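Local coordinates for ZmpA Glycopeptidase (Clostridium perfringens, PDB 6XSX), which probably cleaves glycosylated protein substrates as a metalloprotease, this chain being the M60 peptidase catalytic module of a much longer multidomain protein, at residues N290-V295 and S375-G380; V352-Q357 and E404-H409; N388-A393 and H409-W414; K399-E404 and E419-Y424. One frame throughout, in Å; residues are numbered along the deposited sequence.

Interaction 1: residues N290-V295 and S375-G380; sequences NNRTIV and SRDIGG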
loop_
_atom_site.group_PDB
_atom_site.type_symbol
_atom_site.label_atom_id
_atom_site.label_comp_id
_atom_site.label_asym_id
_atom_site.label_seq_id
_atom_site.Cartn_x
_atom_site.Cartn_y
_atom_site.Cartn_z
ATOM N N ASN A 290 -12.916 5.999 -0.087
ATOM C CA ASN A 290 -13.719 7.119 -0.555
ATOM C C ASN A 290 -14.608 6.681 -1.724
ATOM O O ASN A 290 -14.108 6.318 -2.790
ATOM C CB ASN A 290 -12.828 8.310 -0.915
ATOM C CG ASN A 290 -13.585 9.599 -1.166
ATOM O OD1 ASN A 290 -14.817 9.637 -1.153
ATOM N ND2 ASN A 290 -12.844 10.667 -1.412
ATOM N N ASN A 291 -15.936 6.736 -1.523
ATOM C CA ASN A 291 -16.870 6.280 -2.546
ATOM C C ASN A 291 -17.058 7.329 -3.647
ATOM O O ASN A 291 -17.747 7.066 -4.626
ATOM C CB ASN A 291 -18.178 5.713 -1.973
ATOM C CG ASN A 291 -19.042 6.727 -1.248
ATOM O OD1 ASN A 291 -18.873 7.939 -1.390
ATOM N ND2 ASN A 291 -19.979 6.231 -0.457
ATOM N N ARG A 292 -16.424 8.499 -3.499
ATOM C CA ARG A 292 -16.431 9.530 -4.529
ATOM C C ARG A 292 -15.435 9.192 -5.640
ATOM O O ARG A 292 -15.528 9.741 -6.734
ATOM C CB ARG A 292 -16.060 10.893 -3.944
ATOM C CG ARG A 292 -16.963 11.359 -2.814
ATOM C CD ARG A 292 -16.398 12.623 -2.198
ATOM N NE ARG A 292 -17.410 13.277 -1.384
ATOM C CZ ARG A 292 -18.471 13.941 -1.846
ATOM N NH1 ARG A 292 -18.681 14.061 -3.148
ATOM N NH2 ARG A 292 -19.324 14.488 -0.996
ATOM N N THR A 293 -14.473 8.305 -5.348
ATOM C CA THR A 293 -13.482 7.887 -6.331
ATOM C C THR A 293 -13.678 6.407 -6.666
ATOM O O THR A 293 -14.660 5.805 -6.245
ATOM C CB THR A 293 -12.067 8.259 -5.866
ATOM O OG1 THR A 293 -11.202 8.055 -6.984
ATOM C CG2 THR A 293 -11.592 7.455 -4.673
ATOM N N ILE A 294 -12.751 5.826 -7.436
ATOM C CA ILE A 294 -12.764 4.392 -7.693
ATOM C C ILE A 294 -11.534 3.783 -7.020
ATOM O O ILE A 294 -10.453 3.760 -7.612
ATOM C CB ILE A 294 -12.782 4.082 -9.207
ATOM C CG1 ILE A 294 -13.820 4.910 -9.976
ATOM C CG2 ILE A 294 -12.971 2.589 -9.445
ATOM C CD1 ILE A 294 -13.666 4.846 -11.501
ATOM N N VAL A 295 -11.711 3.284 -5.788
ATOM C CA VAL A 295 -10.577 2.935 -4.942
ATOM C C VAL A 295 -9.867 1.688 -5.470
ATOM O O VAL A 295 -8.661 1.536 -5.270
ATOM C CB VAL A 295 -10.941 2.846 -3.446
ATOM C CG1 VAL A 295 -11.298 4.212 -2.889
ATOM C CG2 VAL A 295 -12.037 1.822 -3.154
ATOM N N SER A 375 -10.996 16.163 1.010
ATOM C CA SER A 375 -11.521 17.343 1.681
ATOM C C SER A 375 -12.530 18.119 0.830
ATOM O O SER A 375 -13.004 19.174 1.254
ATOM C CB SER A 375 -10.397 18.224 2.172
ATOM O OG SER A 375 -9.683 18.775 1.077
ATOM N N ARG A 376 -12.861 17.602 -0.360
ATOM C CA ARG A 376 -13.727 18.326 -1.274
ATOM C C ARG A 376 -14.878 17.442 -1.744
ATOM O O ARG A 376 -14.742 16.224 -1.847
ATOM C CB ARG A 376 -12.945 18.922 -2.450
ATOM C CG ARG A 376 -11.937 19.990 -2.048
ATOM C CD ARG A 376 -11.917 21.191 -2.976
ATOM N NE ARG A 376 -11.049 22.249 -2.465
ATOM C CZ ARG A 376 -11.434 23.262 -1.686
ATOM N NH1 ARG A 376 -12.695 23.378 -1.305
ATOM N NH2 ARG A 376 -10.550 24.156 -1.289
ATOM N N ASP A 377 -16.006 18.111 -2.020
ATOM C CA ASP A 377 -17.228 17.552 -2.574
ATOM C C ASP A 377 -17.041 17.356 -4.080
ATOM O O ASP A 377 -17.603 18.098 -4.889
ATOM C CB ASP A 377 -18.407 18.487 -2.274
ATOM C CG ASP A 377 -19.759 17.944 -2.699
ATOM O OD1 ASP A 377 -19.965 16.726 -2.568
ATOM O OD2 ASP A 377 -20.594 18.746 -3.165
ATOM N N ILE A 378 -16.213 16.370 -4.442
ATOM C CA ILE A 378 -15.921 16.092 -5.837
ATOM C C ILE A 378 -16.115 14.597 -6.073
ATOM O O ILE A 378 -16.120 13.815 -5.120
ATOM C CB ILE A 378 -14.512 16.592 -6.238
ATOM C CG1 ILE A 378 -13.400 15.973 -5.384
ATOM C CG2 ILE A 378 -14.451 18.118 -6.237
ATOM C CD1 ILE A 378 -11.993 16.321 -5.837
ATOM N N GLY A 379 -16.295 14.225 -7.349
ATOM C CA GLY A 379 -16.547 12.845 -7.729
ATOM C C GLY A 379 -17.949 12.399 -7.324
ATOM O O GLY A 379 -18.879 13.205 -7.316
ATOM N N GLY A 380 -18.077 11.112 -6.978
ATOM C CA GLY A 380 -19.369 10.489 -6.744
ATOM C C GLY A 380 -20.044 10.106 -8.056
ATOM O O GLY A 380 -19.555 10.444 -9.140
#

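Interaction 2: residues V352-Q357 and E404-H409; sequences VAPLWQ and EHFERH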
loop_
_atom_site.group_PDB
_atom_site.type_symbol
_atom_site.label_atom_id
_atom_site.label_comp_id
_atom_site.label_asym_id
_atom_site.label_seq_id
_atom_site.Cartn_x
_atom_site.Cartn_y
_atom_site.Cartn_z
ATOM N N VAL A 352 -5.248 2.769 -14.030
ATOM C CA VAL A 352 -4.455 3.604 -13.132
ATOM C C VAL A 352 -3.333 4.302 -13.908
ATOM O O VAL A 352 -2.830 5.332 -13.457
ATOM C CB VAL A 352 -3.924 2.828 -11.906
ATOM C CG1 VAL A 352 -2.657 2.042 -12.213
ATOM C CG2 VAL A 352 -3.691 3.754 -10.716
ATOM N N ALA A 353 -2.989 3.748 -15.088
ATOM C CA ALA A 353 -1.848 4.181 -15.890
ATOM C C ALA A 353 -1.754 5.708 -16.009
ATOM O O ALA A 353 -0.690 6.270 -15.749
ATOM C CB ALA A 353 -1.852 3.513 -17.248
ATOM N N PRO A 354 -2.824 6.434 -16.416
ATOM C CA PRO A 354 -2.736 7.887 -16.589
ATOM C C PRO A 354 -2.325 8.658 -15.333
ATOM O O PRO A 354 -1.687 9.710 -15.422
ATOM C CB PRO A 354 -4.160 8.290 -17.022
ATOM C CG PRO A 354 -5.034 7.131 -16.568
ATOM C CD PRO A 354 -4.158 5.913 -16.764
ATOM N N LEU A 355 -2.727 8.129 -14.173
ATOM C CA LEU A 355 -2.453 8.743 -12.883
ATOM C C LEU A 355 -1.010 8.444 -12.485
ATOM O O LEU A 355 -0.314 9.312 -11.964
ATOM C CB LEU A 355 -3.438 8.202 -11.838
ATOM C CG LEU A 355 -4.900 8.612 -12.048
ATOM C CD1 LEU A 355 -5.826 7.846 -11.111
ATOM C CD2 LEU A 355 -5.092 10.107 -11.872
ATOM N N TRP A 356 -0.577 7.206 -12.729
ATOM C CA TRP A 356 0.793 6.807 -12.453
ATOM C C TRP A 356 1.773 7.666 -13.260
ATOM O O TRP A 356 2.802 8.104 -12.741
ATOM C CB TRP A 356 0.977 5.306 -12.714
ATOM C CG TRP A 356 2.373 4.826 -12.455
ATOM C CD1 TRP A 356 3.213 4.217 -13.342
ATOM C CD2 TRP A 356 3.110 4.947 -11.225
ATOM N NE1 TRP A 356 4.405 3.919 -12.739
ATOM C CE2 TRP A 356 4.380 4.372 -11.447
ATOM C CE3 TRP A 356 2.824 5.475 -9.957
ATOM C CZ2 TRP A 356 5.356 4.315 -10.451
ATOM C CZ3 TRP A 356 3.795 5.424 -8.973
ATOM C CH2 TRP A 356 5.043 4.849 -9.219
ATOM N N GLN A 357 1.439 7.907 -14.535
ATOM C CA GLN A 357 2.255 8.723 -15.424
ATOM C C GLN A 357 2.439 10.132 -14.863
ATOM O O GLN A 357 3.544 10.672 -14.911
ATOM C CB GLN A 357 1.630 8.808 -16.817
ATOM C CG GLN A 357 1.687 7.502 -17.589
ATOM C CD GLN A 357 1.193 7.664 -19.003
ATOM O OE1 GLN A 357 0.142 8.251 -19.247
ATOM N NE2 GLN A 357 1.954 7.133 -19.951
ATOM N N GLU A 404 -6.858 16.169 -22.664
ATOM C CA GLU A 404 -6.268 15.408 -23.754
ATOM C C GLU A 404 -5.534 14.177 -23.210
ATOM O O GLU A 404 -5.686 13.075 -23.747
ATOM C CB GLU A 404 -5.371 16.301 -24.618
ATOM C CG GLU A 404 -4.584 15.519 -25.654
ATOM C CD GLU A 404 -3.752 16.363 -26.601
ATOM O OE1 GLU A 404 -3.134 15.782 -27.514
ATOM O OE2 GLU A 404 -3.720 17.600 -26.417
ATOM N N HIS A 405 -4.744 14.375 -22.143
ATOM C CA HIS A 405 -3.989 13.307 -21.494
ATOM C C HIS A 405 -4.898 12.110 -21.200
ATOM O O HIS A 405 -4.589 10.973 -21.559
ATOM C CB HIS A 405 -3.308 13.842 -20.216
ATOM C CG HIS A 405 -2.572 12.804 -19.433
ATOM N ND1 HIS A 405 -1.339 12.315 -19.824
ATOM C CD2 HIS A 405 -2.890 12.156 -18.290
ATOM C CE1 HIS A 405 -0.934 11.405 -18.956
ATOM N NE2 HIS A 405 -1.864 11.297 -17.999
ATOM N N PHE A 406 -6.032 12.382 -20.549
ATOM C CA PHE A 406 -6.938 11.325 -20.138
ATOM C C PHE A 406 -7.704 10.758 -21.333
ATOM O O PHE A 406 -7.890 9.542 -21.419
ATOM C CB PHE A 406 -7.848 11.810 -19.012
ATOM C CG PHE A 406 -7.204 11.850 -17.645
ATOM C CD1 PHE A 406 -7.105 10.701 -16.872
ATOM C CD2 PHE A 406 -6.726 13.043 -17.117
ATOM C CE1 PHE A 406 -6.529 10.745 -15.610
ATOM C CE2 PHE A 406 -6.152 13.088 -15.854
ATOM C CZ PHE A 406 -6.054 11.936 -15.101
ATOM N N GLU A 407 -8.139 11.617 -22.269
ATOM C CA GLU A 407 -8.866 11.078 -23.409
ATOM C C GLU A 407 -7.951 10.224 -24.296
ATOM O O GLU A 407 -8.433 9.310 -24.965
ATOM C CB GLU A 407 -9.813 12.088 -24.070
ATOM C CG GLU A 407 -9.190 13.023 -25.078
ATOM C CD GLU A 407 -10.091 14.160 -25.549
ATOM O OE1 GLU A 407 -9.557 15.259 -25.792
ATOM O OE2 GLU A 407 -11.322 13.954 -25.673
ATOM N N ARG A 408 -6.627 10.454 -24.239
ATOM C CA ARG A 408 -5.714 9.639 -25.033
ATOM C C ARG A 408 -5.623 8.216 -24.478
ATOM O O ARG A 408 -5.267 7.293 -25.199
ATOM C CB ARG A 408 -4.338 10.296 -25.153
ATOM C CG ARG A 408 -4.299 11.461 -26.130
ATOM C CD ARG A 408 -2.866 11.884 -26.366
ATOM N NE ARG A 408 -2.806 12.855 -27.441
ATOM C CZ ARG A 408 -2.478 12.575 -28.699
ATOM N NH1 ARG A 408 -2.169 11.334 -29.060
ATOM N NH2 ARG A 408 -2.471 13.547 -29.595
ATOM N N HIS A 409 -5.952 8.045 -23.193
ATOM C CA HIS A 409 -5.975 6.736 -22.556
ATOM C C HIS A 409 -7.294 6.015 -22.844
ATOM O O HIS A 409 -7.484 4.870 -22.418
ATOM C CB HIS A 409 -5.728 6.879 -21.047
ATOM C CG HIS A 409 -4.287 7.031 -20.696
ATOM N ND1 HIS A 409 -3.485 5.947 -20.393
ATOM C CD2 HIS A 409 -3.495 8.125 -20.613
ATOM C CE1 HIS A 409 -2.266 6.368 -20.120
ATOM N NE2 HIS A 409 -2.243 7.701 -20.251
#

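Interaction 3: residues N388-A393 and H409-W414; sequences NAWVMA and HGMDVW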
loop_
_atom_site.group_PDB
_atom_site.type_symbol
_atom_site.label_atom_id
_atom_site.label_comp_id
_atom_site.label_asym_id
_atom_site.label_seq_id
_atom_site.Cartn_x
_atom_site.Cartn_y
_atom_site.Cartn_z
ATOM N N ASN A 388 -14.373 11.584 -14.827
ATOM C CA ASN A 388 -14.370 12.986 -15.217
ATOM C C ASN A 388 -13.874 13.841 -14.057
ATOM O O ASN A 388 -13.234 14.871 -14.273
ATOM C CB ASN A 388 -15.729 13.446 -15.763
ATOM C CG ASN A 388 -15.874 13.211 -17.255
ATOM O OD1 ASN A 388 -15.710 14.133 -18.051
ATOM N ND2 ASN A 388 -16.168 11.984 -17.651
ATOM N N ALA A 389 -14.158 13.399 -12.827
ATOM C CA ALA A 389 -13.700 14.118 -11.646
ATOM C C ALA A 389 -12.175 14.048 -11.528
ATOM O O ALA A 389 -11.549 15.020 -11.121
ATOM C CB ALA A 389 -14.398 13.616 -10.402
ATOM N N TRP A 390 -11.586 12.896 -11.886
ATOM C CA TRP A 390 -10.136 12.744 -11.866
ATOM C C TRP A 390 -9.503 13.787 -12.783
ATOM O O TRP A 390 -8.479 14.384 -12.446
ATOM C CB TRP A 390 -9.713 11.355 -12.344
ATOM C CG TRP A 390 -10.089 10.191 -11.481
ATOM C CD1 TRP A 390 -10.590 10.209 -10.210
ATOM C CD2 TRP A 390 -9.924 8.803 -11.827
ATOM N NE1 TRP A 390 -10.772 8.928 -9.758
ATOM C CE2 TRP A 390 -10.373 8.047 -10.726
ATOM C CE3 TRP A 390 -9.452 8.132 -12.962
ATOM C CZ2 TRP A 390 -10.357 6.651 -10.727
ATOM C CZ3 TRP A 390 -9.433 6.754 -12.964
ATOM C CH2 TRP A 390 -9.887 6.025 -11.862
ATOM N N VAL A 391 -10.113 13.973 -13.961
ATOM C CA VAL A 391 -9.546 14.846 -14.974
ATOM C C VAL A 391 -9.514 16.266 -14.418
ATOM O O VAL A 391 -8.541 16.989 -14.606
ATOM C CB VAL A 391 -10.341 14.781 -16.288
ATOM C CG1 VAL A 391 -9.848 15.817 -17.292
ATOM C CG2 VAL A 391 -10.305 13.389 -16.886
ATOM N N MET A 392 -10.593 16.636 -13.719
ATOM C CA MET A 392 -10.756 17.985 -13.201
ATOM C C MET A 392 -9.812 18.216 -12.026
ATOM O O MET A 392 -9.139 19.247 -11.981
ATOM C CB MET A 392 -12.207 18.248 -12.786
ATOM C CG MET A 392 -13.111 18.387 -13.993
ATOM S SD MET A 392 -14.836 18.753 -13.591
ATOM C CE MET A 392 -15.351 17.234 -12.790
ATOM N N ALA A 393 -9.766 17.241 -11.105
ATOM C CA ALA A 393 -8.940 17.311 -9.908
ATOM C C ALA A 393 -7.452 17.313 -10.267
ATOM O O ALA A 393 -6.684 18.114 -9.723
ATOM C CB ALA A 393 -9.290 16.199 -8.947
ATOM N N HIS A 409 -5.952 8.045 -23.193
ATOM C CA HIS A 409 -5.975 6.736 -22.556
ATOM C C HIS A 409 -7.294 6.015 -22.844
ATOM O O HIS A 409 -7.484 4.870 -22.418
ATOM C CB HIS A 409 -5.728 6.879 -21.047
ATOM C CG HIS A 409 -4.287 7.031 -20.696
ATOM N ND1 HIS A 409 -3.485 5.947 -20.393
ATOM C CD2 HIS A 409 -3.495 8.125 -20.613
ATOM C CE1 HIS A 409 -2.266 6.368 -20.120
ATOM N NE2 HIS A 409 -2.243 7.701 -20.251
ATOM N N GLY A 410 -8.202 6.715 -23.539
ATOM C CA GLY A 410 -9.457 6.150 -24.008
ATOM C C GLY A 410 -10.628 6.462 -23.081
ATOM O O GLY A 410 -11.684 5.856 -23.203
ATOM N N MET A 411 -10.432 7.403 -22.153
ATOM C CA MET A 411 -11.513 7.836 -21.283
ATOM C C MET A 411 -12.386 8.834 -22.039
ATOM O O MET A 411 -11.886 9.586 -22.877
ATOM C CB MET A 411 -10.959 8.502 -20.023
ATOM C CG MET A 411 -12.042 8.977 -19.087
ATOM S SD MET A 411 -11.378 10.083 -17.837
ATOM C CE MET A 411 -10.280 8.958 -16.975
ATOM N N ASP A 412 -13.691 8.831 -21.735
ATOM C CA ASP A 412 -14.628 9.740 -22.373
ATOM C C ASP A 412 -14.729 11.005 -21.530
ATOM O O ASP A 412 -15.376 11.006 -20.487
ATOM C CB ASP A 412 -15.999 9.088 -22.565
ATOM C CG ASP A 412 -16.889 9.776 -23.587
ATOM O OD1 ASP A 412 -16.862 11.026 -23.674
ATOM O OD2 ASP A 412 -17.612 9.055 -24.295
ATOM N N VAL A 413 -14.089 12.080 -21.999
ATOM C CA VAL A 413 -14.088 13.333 -21.265
ATOM C C VAL A 413 -15.196 14.214 -21.837
ATOM O O VAL A 413 -15.244 14.420 -23.046
ATOM C CB VAL A 413 -12.705 14.008 -21.324
ATOM C CG1 VAL A 413 -12.699 15.364 -20.645
ATOM C CG2 VAL A 413 -11.618 13.114 -20.749
ATOM N N TRP A 414 -16.073 14.714 -20.951
ATOM C CA TRP A 414 -17.297 15.404 -21.338
ATOM C C TRP A 414 -17.022 16.874 -21.631
ATOM O O TRP A 414 -16.048 17.447 -21.129
ATOM C CB TRP A 414 -18.379 15.281 -20.258
ATOM C CG TRP A 414 -18.822 13.879 -19.983
ATOM C CD1 TRP A 414 -18.952 12.866 -20.889
ATOM C CD2 TRP A 414 -19.229 13.341 -18.711
ATOM N NE1 TRP A 414 -19.393 11.729 -20.265
ATOM C CE2 TRP A 414 -19.579 11.991 -18.932
ATOM C CE3 TRP A 414 -19.337 13.867 -17.414
ATOM C CZ2 TRP A 414 -20.029 11.161 -17.901
ATOM C CZ3 TRP A 414 -19.779 13.046 -16.395
ATOM C CH2 TRP A 414 -20.123 11.714 -16.641
#

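Interaction 4: residues K399-E404 and E419-Y424; sequences KLDLSE and EYTSKY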
loop_
_atom_site.group_PDB
_atom_site.type_symbol
_atom_site.label_atom_id
_atom_site.label_comp_id
_atom_site.label_asym_id
_atom_site.label_seq_id
_atom_site.Cartn_x
_atom_site.Cartn_y
_atom_site.Cartn_z
ATOM N N LYS A 399 -2.467 22.687 -12.452
ATOM C CA LYS A 399 -2.764 23.910 -13.189
ATOM C C LYS A 399 -2.537 23.672 -14.682
ATOM O O LYS A 399 -2.029 24.549 -15.381
ATOM C CB LYS A 399 -1.906 25.096 -12.725
ATOM C CG LYS A 399 -2.041 25.510 -11.267
ATOM C CD LYS A 399 -3.461 25.873 -10.886
ATOM C CE LYS A 399 -3.564 26.624 -9.574
ATOM N NZ LYS A 399 -2.977 27.982 -9.674
ATOM N N LEU A 400 -2.912 22.482 -15.161
ATOM C CA LEU A 400 -2.756 22.136 -16.564
ATOM C C LEU A 400 -4.068 21.569 -17.094
ATOM O O LEU A 400 -4.836 20.967 -16.352
ATOM C CB LEU A 400 -1.630 21.107 -16.728
ATOM C CG LEU A 400 -0.202 21.612 -16.522
ATOM C CD1 LEU A 400 0.784 20.450 -16.420
ATOM C CD2 LEU A 400 0.214 22.579 -17.628
ATOM N N ASP A 401 -4.313 21.757 -18.392
ATOM C CA ASP A 401 -5.497 21.172 -18.995
ATOM C C ASP A 401 -5.183 19.726 -19.378
ATOM O O ASP A 401 -4.598 19.477 -20.433
ATOM C CB ASP A 401 -6.010 22.026 -20.158
ATOM C CG ASP A 401 -7.254 21.451 -20.807
ATOM O OD1 ASP A 401 -7.722 20.388 -20.360
ATOM O OD2 ASP A 401 -7.731 22.058 -21.757
ATOM N N LEU A 402 -5.604 18.783 -18.525
ATOM C CA LEU A 402 -5.221 17.391 -18.691
ATOM C C LEU A 402 -6.306 16.582 -19.398
ATOM O O LEU A 402 -6.255 15.356 -19.377
ATOM C CB LEU A 402 -4.865 16.800 -17.324
ATOM C CG LEU A 402 -3.618 17.404 -16.685
ATOM C CD1 LEU A 402 -3.349 16.772 -15.331
ATOM C CD2 LEU A 402 -2.409 17.242 -17.603
ATOM N N SER A 403 -7.253 17.265 -20.065
ATOM C CA SER A 403 -8.330 16.569 -20.754
ATOM C C SER A 403 -7.778 15.642 -21.840
ATOM O O SER A 403 -8.171 14.478 -21.915
ATOM C CB SER A 403 -9.377 17.523 -21.299
ATOM O OG SER A 403 -10.240 17.966 -20.251
ATOM N N GLU A 404 -6.858 16.169 -22.664
ATOM C CA GLU A 404 -6.268 15.408 -23.754
ATOM C C GLU A 404 -5.534 14.177 -23.210
ATOM O O GLU A 404 -5.686 13.075 -23.747
ATOM C CB GLU A 404 -5.371 16.301 -24.618
ATOM C CG GLU A 404 -4.584 15.519 -25.654
ATOM C CD GLU A 404 -3.752 16.363 -26.601
ATOM O OE1 GLU A 404 -3.134 15.782 -27.514
ATOM O OE2 GLU A 404 -3.720 17.600 -26.417
ATOM N N GLU A 419 -14.504 22.223 -20.631
ATOM C CA GLU A 419 -14.725 23.625 -20.325
ATOM C C GLU A 419 -14.026 23.968 -19.011
ATOM O O GLU A 419 -13.279 24.942 -18.955
ATOM C CB GLU A 419 -16.216 23.961 -20.269
ATOM C CG GLU A 419 -16.923 23.875 -21.612
ATOM C CD GLU A 419 -18.433 24.067 -21.540
ATOM O OE1 GLU A 419 -19.078 24.010 -22.606
ATOM O OE2 GLU A 419 -18.966 24.278 -20.420
ATOM N N TYR A 420 -14.255 23.143 -17.978
ATOM C CA TYR A 420 -13.672 23.350 -16.659
ATOM C C TYR A 420 -12.149 23.429 -16.763
ATOM O O TYR A 420 -11.541 24.357 -16.232
ATOM C CB TYR A 420 -14.102 22.249 -15.682
ATOM C CG TYR A 420 -13.549 22.358 -14.278
ATOM C CD1 TYR A 420 -14.253 23.014 -13.278
ATOM C CD2 TYR A 420 -12.329 21.785 -13.935
ATOM C CE1 TYR A 420 -13.762 23.105 -11.983
ATOM C CE2 TYR A 420 -11.824 21.865 -12.645
ATOM C CZ TYR A 420 -12.539 22.528 -11.661
ATOM O OH TYR A 420 -12.046 22.617 -10.386
ATOM N N THR A 421 -11.547 22.446 -17.443
ATOM C CA THR A 421 -10.102 22.270 -17.421
ATOM C C THR A 421 -9.425 23.265 -18.359
ATOM O O THR A 421 -8.232 23.538 -18.209
ATOM C CB THR A 421 -9.693 20.830 -17.761
ATOM O OG1 THR A 421 -10.026 20.569 -19.124
ATOM C CG2 THR A 421 -10.336 19.796 -16.861
ATOM N N SER A 422 -10.199 23.812 -19.305
ATOM C CA SER A 422 -9.671 24.707 -20.325
ATOM C C SER A 422 -9.306 26.066 -19.722
ATOM O O SER A 422 -8.782 26.929 -20.422
ATOM C CB SER A 422 -10.621 24.845 -21.490
ATOM O OG SER A 422 -11.657 25.767 -21.187
ATOM N N LYS A 423 -9.553 26.235 -18.415
ATOM C CA LYS A 423 -9.089 27.410 -17.694
ATOM C C LYS A 423 -7.573 27.370 -17.507
ATOM O O LYS A 423 -6.981 28.380 -17.134
ATOM C CB LYS A 423 -9.810 27.585 -16.351
ATOM C CG LYS A 423 -9.356 26.674 -15.215
ATOM C CD LYS A 423 -9.836 27.125 -13.844
ATOM C CE LYS A 423 -11.343 27.152 -13.708
ATOM N NZ LYS A 423 -11.902 25.817 -13.390
ATOM N N TYR A 424 -6.948 26.209 -17.750
ATOM C CA TYR A 424 -5.500 26.087 -17.657
ATOM C C TYR A 424 -4.887 25.878 -19.039
ATOM O O TYR A 424 -5.539 25.371 -19.949
ATOM C CB TYR A 424 -5.098 24.913 -16.760
ATOM C CG TYR A 424 -5.707 24.955 -15.384
ATOM C CD1 TYR A 424 -5.368 25.958 -14.488
ATOM C CD2 TYR A 424 -6.634 24.001 -14.987
ATOM C CE1 TYR A 424 -5.937 26.016 -13.226
ATOM C CE2 TYR A 424 -7.205 24.039 -13.726
ATOM C CZ TYR A 424 -6.850 25.050 -12.844
ATOM O OH TYR A 424 -7.403 25.101 -11.601
HETATM O O HOH W 1 -6.634 24.822 -22.372
#

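Interaction 1: residues N290-V295 and S375-G380
Arg292 and Gly380 bring the two loops together through their backbones, the Gly380 N-H pointing almost straight at Arg292 O (2.9 Å, 171°) and meeting it on a lone pair in the carbonyl plane. Gly379 CA lies against the same oxygen; both glycines have positive phi. Arg292 sits in a type I beta turn running from Asn290 to Thr293, and an Asx turn overlaps it: Arg292 N comes to Asn290 OD1 from above the amide carbonyl plane, at 3.1 Å. From this turn, which follows helix 277-286 and its probable metal-binding HExxH motif, the arginine chain runs extended from CG to NE along the loop after helix 365-375. Its CB and CD both brush Ile378 O, and NH1 then donates to that oxygen from above the carbonyl plane (3.2 Å). NH2 forms a salt bridge with Asp377 OD1 at 2.8 Å, though the hydrogen bond within it is weak; guanidinium and carboxylate planes stand 86° apart. Beyond the pair, Gly380 O accepts from Asn385 ND2.

Interaction 2: residues V352-Q357 and E404-H409
Pro354 and His409 have the largest buried areas here, with Phe406 next. Pro354 CB sits over one face of the His409 imidazole, a CH-pi contact 3.8 Å from the ring centroid. The same CB meets Phe406 CE1 at 3.7 Å, so the proline wedges between the two aromatic side chains. Leu355 CD2 comes to the Phe406 edge, 3.8 Å from CZ. Helix 347-361 and helix 403-408, with His409 just past its end, run at 142°, their short axes 9.9 Å apart. Polar bonds flank this apolar centre. His409 NE2 donates to Gln357 OE1 (2.6 Å, bent at 139°), with the oxygen near the ring plane but the nitrogen above the amide plane. His405, its CG anti to the backbone N (chi1 177°), directs NE2 at Pro354 O in a nearly straight bond of 3.0 Å. Gln357 NE2 donates to the carbonyls of Trp432 and Ala434, which fixes the amide flip. With both NE2-H groups used by helix 347-361, ring rotation would be fixed and the NE2-H tautomer probably favoured.

Interaction 3: residues N388-A393 and H409-W414
Asn388, on helix 383-398, lays its amide over the indole of Trp414. Asn388 CB stands over the rim of the benzene part, 4.0 Å from Trp414 CE3. Asn388 CG comes closer to Trp414 CE3, at 3.5 Å. There the chain forks. OD1 takes the Trp414 backbone N-H on a lone pair, in the carbonyl plane, at 3.0 Å and 170°; Thr417 OG1 is a further partner of this oxygen. ND2 donates to Asp412 O at 3.1 Å, and also to Glu384 O in its own helix. This nitrogen lies above the centre of the indole, and the amide and ring planes are 15° apart, stacked. Bonds at both ends of the amide hold it flat against the ring and settle which end is oxygen.

One turn along, the contact becomes apolar. Met411, with CG anti to the backbone N (chi1 180°), extends toward the helix and sets SD 3.6 Å from Val391 CG2. A bend at chi3 takes its methyl CE to Trp390 CE3 (4.2 Å). Val413 CG2 meets Val391 CG2 tip to tip.

The loop leaves helix 403-408 through a Schellman motif at Gly410 and ends at Trp414, the N-cap position of helix 415-421. This connection between consecutive helices is pinned, through its backbone, to Asn388 of helix 383-398.

Interaction 4: residues K399-E404 and E419-Y424
Thr421 OG1 and Asp401 OD1 make the central bond of this contact, a 2.6 Å hydrogen bond donated by the threonine. The hydroxyl comes from above the carboxylate plane. Thr421 OG1 accepts in turn from Ser403 OG at 2.8 Å, giving a short relay of serine, threonine and aspartate. Nearby, the Tyr424 ring packs on the turn at the end of helix 383-398: Lys399 CA lies over one face in a CH-pi contact, 3.8 Å from the centroid, and Lys399 CD touches CE1 at 3.4 Å. Lys423 CG covers the opposite face, so aliphatic carbons flank the ring.

The next shell fixes these groups. Asp401 CG is anti to the backbone N (chi1 -180°), beside the carbonyl carbon, which swings OD1 forward to accept from Ser403 N at 3.2 Å, an Asx turn. Ser403 N and Thr421 OG1 reach OD1 from opposite faces of the carboxylate. The other oxygen, OD2, is linked to Tyr424 O through a water that donates to both. Farther out, Tyr424 OH and Tyr420 OH both hydrogen-bond to the Asp396 carboxylate, tying this turn to helix 383-398.

Two helix ends and a helix start meet here: a Schellman motif with Lys399 at C-prime closes helix 383-398, the Asx turn leads into helix 403-408 with Leu402 at its N-cap position, and a type I beta turn from Thr421 to Tyr424 follows helix 415-421.

In the fold
Starting from the N terminus, the chain passes helix 277-286 and enters interaction 1, which closes a largely helical excursion of about 80 residues. Interaction 2 opens inside that excursion, on helix 347-361, and closes beyond it on helix 403-408, so the two cross. Interactions 3 and 4 follow interaction 1 in series and cross each other and interaction 2. Interaction 3 joins helix 383-398 to the loop after helix 403-408, 16 residues on; interaction 4 joins the segment entering helix 403-408 to the end of helix 415-421, 15 residues on. Helix 383-398 is the common neighbour: Trp390 reaches Thr293 and Leu355, Val391 Phe406 and Ser403. Together they join the loop after helix 277-286 to the helices from 347-361 to 415-421.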